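Local coordinates for transmembrane oligosaccharyl transferase (Archaeoglobus fulgidus, PDB 3WAJ), which is an integral membrane protein of the STT3/AglB oligosaccharyl transferase family, with a GT-C-type helical transmembrane region and a bound zinc ion, at residues W33-L43 with E103-F111; L384-S395 with S435-V445. All coordinates share one frame; numbering follows the deposited sequence.

Overall arrangement
From the N terminus, helix 19-30 leads into the short helix 33-36 and the loop after it, which contact 1 ties to helix 102-118. The 59 residues closed off between its segments include helix 47-60 and helix 84-96. Contact 1 is complete before contact 2 begins, so the two follow in series and neither nest nor cross. Far along the chain, contact 2 joins helix 384-402 to helix 429-446, with helix 405-420 in the connection between them. The centres of contact 1 and contact 2 lie about 37 Å apart, their nearest atoms about 20 Å. The side chain of Leu43 in contact 1 is about 12 Å from the zinc ion; contact 2 packs two helices of the membrane region.

Contact 1 of 2, residues W33-L43 with E103-F111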
loop_
_atom_site.group_PDB
_atom_site.type_symbol
_atom_site.label_atom_id
_atom_site.label_comp_id
_atom_site.label_asym_id
_atom_site.label_seq_id
_atom_site.Cartn_x
_atom_site.Cartn_y
_atom_site.Cartn_z
ATOM N N TRP A 33 -19.679 -3.768 6.490
ATOM C CA TRP A 33 -20.276 -2.521 6.973
ATOM C C TRP A 33 -19.767 -2.043 8.351
ATOM O O TRP A 33 -19.468 -0.856 8.534
ATOM C CB TRP A 33 -21.808 -2.645 6.989
ATOM C CG TRP A 33 -22.476 -1.397 7.420
ATOM C CD1 TRP A 33 -22.686 -0.979 8.701
ATOM C CD2 TRP A 33 -23.027 -0.383 6.569
ATOM N NE1 TRP A 33 -23.333 0.234 8.700
ATOM C CE2 TRP A 33 -23.555 0.623 7.407
ATOM C CE3 TRP A 33 -23.120 -0.229 5.179
ATOM C CZ2 TRP A 33 -24.167 1.774 6.900
ATOM C CZ3 TRP A 33 -23.730 0.906 4.676
ATOM C CH2 TRP A 33 -24.246 1.898 5.534
ATOM N N ASN A 34 -19.668 -2.955 9.313
ATOM C CA ASN A 34 -19.286 -2.558 10.668
ATOM C C ASN A 34 -17.777 -2.383 10.853
ATOM O O ASN A 34 -17.330 -1.839 11.861
ATOM C CB ASN A 34 -19.883 -3.503 11.727
ATOM C CG ASN A 34 -21.407 -3.437 11.779
ATOM O OD1 ASN A 34 -21.999 -2.355 11.730
ATOM N ND2 ASN A 34 -22.047 -4.598 11.870
ATOM N N SER A 35 -16.998 -2.842 9.882
ATOM C CA SER A 35 -15.562 -2.570 9.897
ATOM C C SER A 35 -15.253 -1.162 9.362
ATOM O O SER A 35 -14.255 -0.549 9.735
ATOM C CB SER A 35 -14.786 -3.614 9.091
ATOM O OG SER A 35 -15.153 -4.925 9.450
ATOM N N VAL A 36 -16.113 -0.671 8.477
ATOM C CA VAL A 36 -15.965 0.656 7.898
ATOM C C VAL A 36 -16.663 1.709 8.758
ATOM O O VAL A 36 -16.100 2.770 9.050
ATOM C CB VAL A 36 -16.498 0.682 6.454
ATOM C CG1 VAL A 36 -16.393 2.088 5.858
ATOM C CG2 VAL A 36 -15.745 -0.348 5.581
ATOM N N PHE A 37 -17.882 1.417 9.191
ATOM C CA PHE A 37 -18.576 2.359 10.065
ATOM C C PHE A 37 -18.467 1.976 11.541
ATOM O O PHE A 37 -19.381 1.400 12.117
ATOM C CB PHE A 37 -20.020 2.572 9.601
ATOM C CG PHE A 37 -20.113 3.027 8.171
ATOM C CD1 PHE A 37 -19.783 4.338 7.822
ATOM C CD2 PHE A 37 -20.467 2.139 7.166
ATOM C CE1 PHE A 37 -19.828 4.764 6.493
ATOM C CE2 PHE A 37 -20.522 2.554 5.831
ATOM C CZ PHE A 37 -20.201 3.869 5.498
ATOM N N THR A 38 -17.320 2.315 12.131
ATOM C CA THR A 38 -17.029 2.036 13.533
ATOM C C THR A 38 -16.853 3.339 14.276
ATOM O O THR A 38 -17.581 4.310 14.037
ATOM C CB THR A 38 -15.709 1.303 13.708
ATOM O OG1 THR A 38 -15.238 0.828 12.440
ATOM C CG2 THR A 38 -15.840 0.160 14.698
ATOM N N TRP A 39 -15.849 3.361 15.150
ATOM C CA TRP A 39 -15.575 4.520 15.989
ATOM C C TRP A 39 -15.316 5.778 15.151
ATOM O O TRP A 39 -15.452 6.885 15.653
ATOM C CB TRP A 39 -14.409 4.227 16.943
ATOM C CG TRP A 39 -13.444 3.226 16.389
ATOM C CD1 TRP A 39 -13.453 1.873 16.590
ATOM C CD2 TRP A 39 -12.327 3.499 15.527
ATOM N NE1 TRP A 39 -12.405 1.289 15.912
ATOM C CE2 TRP A 39 -11.698 2.263 15.252
ATOM C CE3 TRP A 39 -11.799 4.667 14.965
ATOM C CZ2 TRP A 39 -10.564 2.160 14.425
ATOM C CZ3 TRP A 39 -10.677 4.573 14.163
ATOM C CH2 TRP A 39 -10.073 3.324 13.886
ATOM N N THR A 40 -14.949 5.593 13.884
ATOM C CA THR A 40 -14.912 6.682 12.906
ATOM C C THR A 40 -15.322 6.067 11.574
ATOM O O THR A 40 -15.572 4.862 11.518
ATOM C CB THR A 40 -13.493 7.271 12.778
ATOM O OG1 THR A 40 -13.548 8.566 12.171
ATOM C CG2 THR A 40 -12.614 6.361 11.923
ATOM N N VAL A 41 -15.407 6.851 10.501
ATOM C CA VAL A 41 -15.579 6.200 9.203
ATOM C C VAL A 41 -14.193 5.931 8.672
ATOM O O VAL A 41 -13.368 6.834 8.499
ATOM C CB VAL A 41 -16.523 6.928 8.194
ATOM C CG1 VAL A 41 -16.503 8.390 8.398
ATOM C CG2 VAL A 41 -16.175 6.555 6.725
ATOM N N ARG A 42 -13.948 4.656 8.437
ATOM C CA ARG A 42 -12.604 4.125 8.424
ATOM C C ARG A 42 -12.326 3.516 7.060
ATOM O O ARG A 42 -12.769 2.411 6.767
ATOM C CB ARG A 42 -12.510 3.087 9.547
ATOM C CG ARG A 42 -11.276 2.258 9.577
ATOM C CD ARG A 42 -11.347 1.247 10.712
ATOM N NE ARG A 42 -10.119 0.462 10.733
ATOM C CZ ARG A 42 -10.052 -0.813 10.392
ATOM N NH1 ARG A 42 -11.163 -1.457 10.045
ATOM N NH2 ARG A 42 -8.883 -1.440 10.416
ATOM N N LEU A 43 -11.615 4.273 6.225
ATOM C CA LEU A 43 -11.236 3.845 4.882
ATOM C C LEU A 43 -10.187 2.748 5.019
ATOM O O LEU A 43 -9.480 2.693 6.019
ATOM C CB LEU A 43 -10.671 5.033 4.068
ATOM C CG LEU A 43 -11.603 6.226 3.808
ATOM C CD1 LEU A 43 -10.873 7.384 3.107
ATOM C CD2 LEU A 43 -12.818 5.803 2.995
ATOM N N GLU A 103 -15.648 13.015 8.053
ATOM C CA GLU A 103 -16.463 11.796 8.035
ATOM C C GLU A 103 -17.429 11.717 6.863
ATOM O O GLU A 103 -17.537 10.679 6.211
ATOM C CB GLU A 103 -17.245 11.665 9.345
ATOM C CG GLU A 103 -16.367 11.653 10.578
ATOM C CD GLU A 103 -17.002 10.933 11.756
ATOM O OE1 GLU A 103 -17.509 9.806 11.555
ATOM O OE2 GLU A 103 -16.975 11.490 12.881
ATOM N N SER A 104 -18.142 12.808 6.603
ATOM C CA SER A 104 -19.107 12.829 5.503
ATOM C C SER A 104 -18.451 12.481 4.171
ATOM O O SER A 104 -18.960 11.645 3.427
ATOM C CB SER A 104 -19.785 14.190 5.404
ATOM O OG SER A 104 -19.977 14.733 6.686
ATOM N N LEU A 105 -17.319 13.122 3.879
ATOM C CA LEU A 105 -16.574 12.860 2.649
ATOM C C LEU A 105 -16.183 11.391 2.589
ATOM O O LEU A 105 -16.466 10.708 1.600
ATOM C CB LEU A 105 -15.312 13.715 2.605
ATOM C CG LEU A 105 -14.770 14.191 1.258
ATOM C CD1 LEU A 105 -13.251 14.224 1.269
ATOM C CD2 LEU A 105 -15.301 13.373 0.076
ATOM N N ARG A 106 -15.544 10.915 3.659
ATOM C CA ARG A 106 -15.071 9.536 3.759
ATOM C C ARG A 106 -16.182 8.525 3.506
ATOM O O ARG A 106 -15.994 7.537 2.781
ATOM C CB ARG A 106 -14.423 9.303 5.137
ATOM C CG ARG A 106 -12.925 9.641 5.178
ATOM C CD ARG A 106 -12.310 9.344 6.539
ATOM N NE ARG A 106 -12.345 10.529 7.387
ATOM C CZ ARG A 106 -12.548 10.520 8.692
ATOM N NH1 ARG A 106 -12.739 9.384 9.332
ATOM N NH2 ARG A 106 -12.554 11.653 9.348
ATOM N N ALA A 107 -17.343 8.782 4.102
ATOM C CA ALA A 107 -18.517 7.922 3.920
ATOM C C ALA A 107 -18.862 7.791 2.442
ATOM O O ALA A 107 -18.945 6.672 1.902
ATOM C CB ALA A 107 -19.699 8.470 4.690
ATOM N N VAL A 108 -19.063 8.931 1.786
ATOM C CA VAL A 108 -19.289 8.923 0.339
ATOM C C VAL A 108 -18.181 8.139 -0.390
ATOM O O VAL A 108 -18.472 7.195 -1.125
ATOM C CB VAL A 108 -19.454 10.357 -0.236
ATOM C CG1 VAL A 108 -19.519 10.323 -1.764
ATOM C CG2 VAL A 108 -20.709 11.020 0.325
ATOM N N LEU A 109 -16.921 8.515 -0.171
ATOM C CA LEU A 109 -15.805 7.841 -0.830
ATOM C C LEU A 109 -15.808 6.341 -0.564
ATOM O O LEU A 109 -15.439 5.566 -1.438
ATOM C CB LEU A 109 -14.464 8.438 -0.402
ATOM C CG LEU A 109 -14.337 9.923 -0.685
ATOM C CD1 LEU A 109 -12.916 10.396 -0.374
ATOM C CD2 LEU A 109 -14.722 10.235 -2.142
ATOM N N ALA A 110 -16.238 5.937 0.631
ATOM C CA ALA A 110 -16.284 4.512 1.004
ATOM C C ALA A 110 -17.123 3.668 0.050
ATOM O O ALA A 110 -16.795 2.512 -0.219
ATOM C CB ALA A 110 -16.784 4.343 2.443
ATOM N N PHE A 111 -18.215 4.240 -0.447
ATOM C CA PHE A 111 -19.122 3.504 -1.326
ATOM C C PHE A 111 -18.609 3.348 -2.745
ATOM O O PHE A 111 -19.002 2.427 -3.449
ATOM C CB PHE A 111 -20.492 4.166 -1.356
ATOM C CG PHE A 111 -21.266 3.961 -0.107
ATOM C CD1 PHE A 111 -21.916 2.762 0.124
ATOM C CD2 PHE A 111 -21.325 4.956 0.860
ATOM C CE1 PHE A 111 -22.629 2.565 1.301
ATOM C CE2 PHE A 111 -22.039 4.768 2.042
ATOM C CZ PHE A 111 -22.688 3.575 2.263
#
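Arg106, on helix 102-118 of the GT-C-type membrane region, grips the loop that follows helix 33-36 through one nitrogen. Its NH1 donates to the backbone O of Val41 at 2.8 Å, in the carbonyl plane and on a lone pair, and to OG1 of Thr40 at 3.1 Å. Both acceptors lie at the edge of the guanidinium, close to its plane, so this pair of bonds helps to fix the rotation of the group. The chain bends at chi3 (-93°), which lets the guanidinium lie alongside the loop with NH1 turned to both acceptors.

Next to them Val41 spreads its two methyls over one face of the helix: CG1 rests on Glu103, 3.5 Å from its CB, while CG2 meets CB of Arg106. Leu43 continues the apolar strip, placing CD1 3.7 Å from CG of Arg106 and CD2 near Ala110. Phe37 directs its ring edge at CB of Ala107, and its CZ meets CE2 of Phe111 at 4.0 Å, the two side chains crossing at about a right angle. Trp33 reaches Phe111 as well, CZ3 approaching CZ at 3.7 Å near the plane of the Phe111 ring. CD2 of Phe37 lies over the centre of one indole face, packing the two rings on each other.

In the second shell, Tyr52 and Tyr504 make weak hydrogen bonds to NE and NH2 of Arg106. Arg42 turns the other way, to the carbonyls of Ala496, Gly498 and Pro499, and its NH1 also binds Ser35 O. The backbone O of Leu43 accepts a hydrogen bond from Trp49 NE1.

Contact 2 of 2, residues L384-S395 with S435-V445; sequences LFFFGMAGILYS and SAVYSALALSV
Tyr438 enters helix 384-395 as a knob, its side chain held among Gly388, Gly391, Ile392 and Ser395. The side chain of Ile392 crosses it at about a right angle, bringing CD1 to 3.5 Å from CD2 of the ring, while CA of Ile392 lies over one ring face, offset toward the rim. With chi1 at -74°, CG of Tyr438 stands opposite its own carbonyl carbon, and the ring extends along the partner helix as far as CB of Ser395. Leu410 and Ala414 of helix 405-420 also touch this tyrosine, and the hydroxyl of Ser395 is bonded to Glu407 of that helix.

Tyr394 packs at the C-terminal end of both segments. Its ring meets Leu441 at an edge, CD1 to CD1 at 3.6 Å. In the model, where the position of Val445 is less certain, this valine points against the tyrosine, placing CG1 over one ring face and CG2 by CE1. At their N-terminal end Leu384 lays CD2 against Ser439, and the Phe387 ring turns its edge to CD2 of Leu443. The hydroxyl of Ser439 is directed back within its own helix, donating to Ser435 O at 2.7 Å. Leu143 of helix 134-144 covers both Leu384 and Ser439.

No hydrogen bond joins the two segments, but CA of Gly388 and CA of Gly391 both direct C-H groups at Tyr438 O, the latter at 3.2 Å. A third such contact runs from CA of Ser439 to Phe387 O. The local axes approach to 6.9 Å and cross at 72°, with Gly388 and Ser439 only 4.2 Å apart between CA atoms. This is a close, steeply crossed helix pair of a polytopic membrane protein, built on a glycine-lined groove with CA-H...O contacts.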
loop_
_atom_site.group_PDB
_atom_site.type_symbol
_atom_site.label_atom_id
_atom_site.label_comp_id
_atom_site.label_asym_id
_atom_site.label_seq_id
_atom_site.Cartn_x
_atom_site.Cartn_y
_atom_site.Cartn_z
ATOM N N LEU A 384 -13.168 -20.979 -9.769
ATOM C CA LEU A 384 -13.195 -20.226 -11.023
ATOM C C LEU A 384 -11.826 -20.228 -11.684
ATOM O O LEU A 384 -11.692 -19.920 -12.867
ATOM C CB LEU A 384 -13.667 -18.789 -10.799
ATOM C CG LEU A 384 -15.158 -18.599 -10.524
ATOM C CD1 LEU A 384 -15.611 -17.217 -10.971
ATOM C CD2 LEU A 384 -15.980 -19.681 -11.208
ATOM N N PHE A 385 -10.812 -20.575 -10.905
ATOM C CA PHE A 385 -9.476 -20.768 -11.432
ATOM C C PHE A 385 -9.461 -21.973 -12.374
ATOM O O PHE A 385 -9.129 -21.851 -13.556
ATOM C CB PHE A 385 -8.505 -20.966 -10.271
ATOM C CG PHE A 385 -7.149 -21.443 -10.688
ATOM C CD1 PHE A 385 -6.419 -20.757 -11.650
ATOM C CD2 PHE A 385 -6.596 -22.570 -10.105
ATOM C CE1 PHE A 385 -5.166 -21.198 -12.031
ATOM C CE2 PHE A 385 -5.347 -23.019 -10.479
ATOM C CZ PHE A 385 -4.629 -22.333 -11.442
ATOM N N PHE A 386 -9.830 -23.134 -11.845
ATOM C CA PHE A 386 -9.908 -24.354 -12.640
ATOM C C PHE A 386 -10.890 -24.226 -13.800
ATOM O O PHE A 386 -10.567 -24.533 -14.951
ATOM C CB PHE A 386 -10.351 -25.522 -11.760
ATOM C CG PHE A 386 -9.392 -25.856 -10.657
ATOM C CD1 PHE A 386 -8.050 -25.516 -10.752
ATOM C CD2 PHE A 386 -9.833 -26.518 -9.522
ATOM C CE1 PHE A 386 -7.164 -25.829 -9.729
ATOM C CE2 PHE A 386 -8.954 -26.834 -8.498
ATOM C CZ PHE A 386 -7.618 -26.487 -8.602
ATOM N N PHE A 387 -12.097 -23.777 -13.477
ATOM C CA PHE A 387 -13.193 -23.734 -14.436
ATOM C C PHE A 387 -12.990 -22.615 -15.452
ATOM O O PHE A 387 -13.690 -22.539 -16.461
ATOM C CB PHE A 387 -14.533 -23.599 -13.704
ATOM C CG PHE A 387 -14.955 -24.852 -12.974
ATOM C CD1 PHE A 387 -16.233 -25.365 -13.136
ATOM C CD2 PHE A 387 -14.066 -25.526 -12.142
ATOM C CE1 PHE A 387 -16.618 -26.516 -12.473
ATOM C CE2 PHE A 387 -14.443 -26.677 -11.481
ATOM C CZ PHE A 387 -15.721 -27.173 -11.645
ATOM N N GLY A 388 -12.020 -21.749 -15.177
ATOM C CA GLY A 388 -11.599 -20.744 -16.129
ATOM C C GLY A 388 -10.410 -21.240 -16.925
ATOM O O GLY A 388 -10.199 -20.810 -18.053
ATOM N N MET A 389 -9.631 -22.148 -16.339
ATOM C CA MET A 389 -8.481 -22.735 -17.026
ATOM C C MET A 389 -8.924 -23.712 -18.117
ATOM O O MET A 389 -8.294 -23.806 -19.175
ATOM C CB MET A 389 -7.563 -23.439 -16.023
ATOM C CG MET A 389 -6.086 -23.299 -16.335
ATOM S SD MET A 389 -5.624 -21.571 -16.579
ATOM C CE MET A 389 -3.849 -21.711 -16.775
ATOM N N ALA A 390 -10.013 -24.430 -17.862
ATOM C CA ALA A 390 -10.549 -25.358 -18.853
ATOM C C ALA A 390 -11.121 -24.567 -20.018
ATOM O O ALA A 390 -10.932 -24.930 -21.181
ATOM C CB ALA A 390 -11.607 -26.245 -18.240
ATOM N N GLY A 391 -11.818 -23.481 -19.693
ATOM C CA GLY A 391 -12.370 -22.594 -20.699
ATOM C C GLY A 391 -11.335 -22.066 -21.678
ATOM O O GLY A 391 -11.620 -21.968 -22.878
ATOM N N ILE A 392 -10.147 -21.723 -21.168
ATOM C CA ILE A 392 -9.041 -21.237 -22.002
ATOM C C ILE A 392 -8.765 -22.249 -23.088
ATOM O O ILE A 392 -8.863 -21.952 -24.283
ATOM C CB ILE A 392 -7.711 -21.146 -21.232
ATOM C CG1 ILE A 392 -7.875 -20.441 -19.890
ATOM C CG2 ILE A 392 -6.635 -20.489 -22.100
ATOM C CD1 ILE A 392 -7.593 -18.973 -19.922
ATOM N N LEU A 393 -8.397 -23.445 -22.637
ATOM C CA LEU A 393 -8.016 -24.541 -23.513
ATOM C C LEU A 393 -9.097 -24.810 -24.542
ATOM O O LEU A 393 -8.801 -24.935 -25.725
ATOM C CB LEU A 393 -7.712 -25.794 -22.694
ATOM C CG LEU A 393 -6.270 -25.994 -22.216
ATOM C CD1 LEU A 393 -5.561 -24.681 -21.943
ATOM C CD2 LEU A 393 -6.245 -26.860 -20.969
ATOM N N TYR A 394 -10.348 -24.862 -24.093
ATOM C CA TYR A 394 -11.473 -25.125 -24.989
ATOM C C TYR A 394 -11.572 -24.051 -26.054
ATOM O O TYR A 394 -11.884 -24.335 -27.212
ATOM C CB TYR A 394 -12.784 -25.209 -24.207
ATOM C CG TYR A 394 -14.004 -25.423 -25.081
ATOM C CD1 TYR A 394 -14.868 -24.376 -25.374
ATOM C CD2 TYR A 394 -14.289 -26.674 -25.612
ATOM C CE1 TYR A 394 -15.985 -24.568 -26.173
ATOM C CE2 TYR A 394 -15.404 -26.878 -26.414
ATOM C CZ TYR A 394 -16.250 -25.821 -26.689
ATOM O OH TYR A 394 -17.357 -26.013 -27.484
ATOM N N SER A 395 -11.300 -22.814 -25.652
ATOM C CA SER A 395 -11.275 -21.704 -26.589
ATOM C C SER A 395 -10.022 -21.773 -27.454
ATOM O O SER A 395 -10.057 -21.399 -28.619
ATOM C CB SER A 395 -11.341 -20.373 -25.841
ATOM O OG SER A 395 -11.857 -19.357 -26.676
ATOM N N SER A 435 -10.763 -15.097 -15.274
ATOM C CA SER A 435 -11.270 -16.348 -14.713
ATOM C C SER A 435 -12.799 -16.405 -14.719
ATOM O O SER A 435 -13.381 -17.492 -14.700
ATOM C CB SER A 435 -10.735 -16.572 -13.303
ATOM O OG SER A 435 -11.581 -15.962 -12.351
ATOM N N ALA A 436 -13.449 -15.240 -14.766
ATOM C CA ALA A 436 -14.917 -15.181 -14.806
ATOM C C ALA A 436 -15.521 -15.400 -16.210
ATOM O O ALA A 436 -16.625 -15.938 -16.344
ATOM C CB ALA A 436 -15.407 -13.873 -14.220
ATOM N N VAL A 437 -14.805 -14.953 -17.242
ATOM C CA VAL A 437 -15.258 -15.083 -18.627
ATOM C C VAL A 437 -15.055 -16.498 -19.140
ATOM O O VAL A 437 -15.960 -17.074 -19.746
ATOM C CB VAL A 437 -14.519 -14.100 -19.550
ATOM C CG1 VAL A 437 -14.893 -14.330 -21.003
ATOM C CG2 VAL A 437 -14.817 -12.671 -19.151
ATOM N N TYR A 438 -13.870 -17.055 -18.884
ATOM C CA TYR A 438 -13.522 -18.412 -19.323
ATOM C C TYR A 438 -14.128 -19.512 -18.432
ATOM O O TYR A 438 -13.919 -20.703 -18.665
ATOM C CB TYR A 438 -11.999 -18.565 -19.459
ATOM C CG TYR A 438 -11.422 -17.865 -20.673
ATOM C CD1 TYR A 438 -11.966 -18.065 -21.941
ATOM C CD2 TYR A 438 -10.347 -16.991 -20.556
ATOM C CE1 TYR A 438 -11.445 -17.421 -23.061
ATOM C CE2 TYR A 438 -9.823 -16.344 -21.672
ATOM C CZ TYR A 438 -10.379 -16.564 -22.916
ATOM O OH TYR A 438 -9.866 -15.934 -24.020
ATOM N N SER A 439 -14.876 -19.107 -17.411
ATOM C CA SER A 439 -15.667 -20.050 -16.630
ATOM C C SER A 439 -17.109 -20.007 -17.115
ATOM O O SER A 439 -17.763 -21.045 -17.243
ATOM C CB SER A 439 -15.593 -19.736 -15.136
ATOM O OG SER A 439 -14.319 -20.031 -14.603
ATOM N N ALA A 440 -17.585 -18.800 -17.413
ATOM C CA ALA A 440 -18.899 -18.615 -18.026
ATOM C C ALA A 440 -18.957 -19.258 -19.412
ATOM O O ALA A 440 -20.033 -19.486 -19.954
ATOM C CB ALA A 440 -19.230 -17.160 -18.124
ATOM N N LEU A 441 -17.790 -19.517 -19.989
ATOM C CA LEU A 441 -17.705 -20.193 -21.272
ATOM C C LEU A 441 -17.722 -21.702 -21.029
ATOM O O LEU A 441 -18.555 -22.414 -21.592
ATOM C CB LEU A 441 -16.439 -19.740 -22.004
ATOM C CG LEU A 441 -16.124 -20.211 -23.423
ATOM C CD1 LEU A 441 -15.231 -21.436 -23.384
ATOM C CD2 LEU A 441 -17.392 -20.484 -24.218
ATOM N N ALA A 442 -16.827 -22.171 -20.156
ATOM C CA ALA A 442 -16.758 -23.581 -19.765
ATOM C C ALA A 442 -18.106 -24.125 -19.289
ATOM O O ALA A 442 -18.415 -25.301 -19.479
ATOM C CB ALA A 442 -15.702 -23.786 -18.689
ATOM N N LEU A 443 -18.893 -23.269 -18.649
ATOM C CA LEU A 443 -20.234 -23.641 -18.233
ATOM C C LEU A 443 -21.199 -23.552 -19.412
ATOM O O LEU A 443 -21.880 -24.527 -19.729
ATOM C CB LEU A 443 -20.703 -22.767 -17.067
ATOM C CG LEU A 443 -19.955 -22.952 -15.743
ATOM C CD1 LEU A 443 -20.525 -22.046 -14.665
ATOM C CD2 LEU A 443 -19.977 -24.402 -15.285
ATOM N N SER A 444 -21.232 -22.402 -20.087
ATOM C CA SER A 444 -22.091 -22.210 -21.262
ATOM C C SER A 444 -21.638 -23.073 -22.441
ATOM O O SER A 444 -21.602 -22.623 -23.591
ATOM C CB SER A 444 -22.133 -20.735 -21.668
ATOM O OG SER A 444 -22.691 -20.546 -22.956
ATOM N N VAL A 445 -21.302 -24.321 -22.132
ATOM C CA VAL A 445 -20.820 -25.287 -23.098
ATOM C C VAL A 445 -21.218 -26.650 -22.562
ATOM O O VAL A 445 -21.786 -27.463 -23.289
ATOM C CB VAL A 445 -19.293 -25.180 -23.304
ATOM C CG1 VAL A 445 -18.657 -26.554 -23.497
ATOM C CG2 VAL A 445 -18.988 -24.269 -24.485
#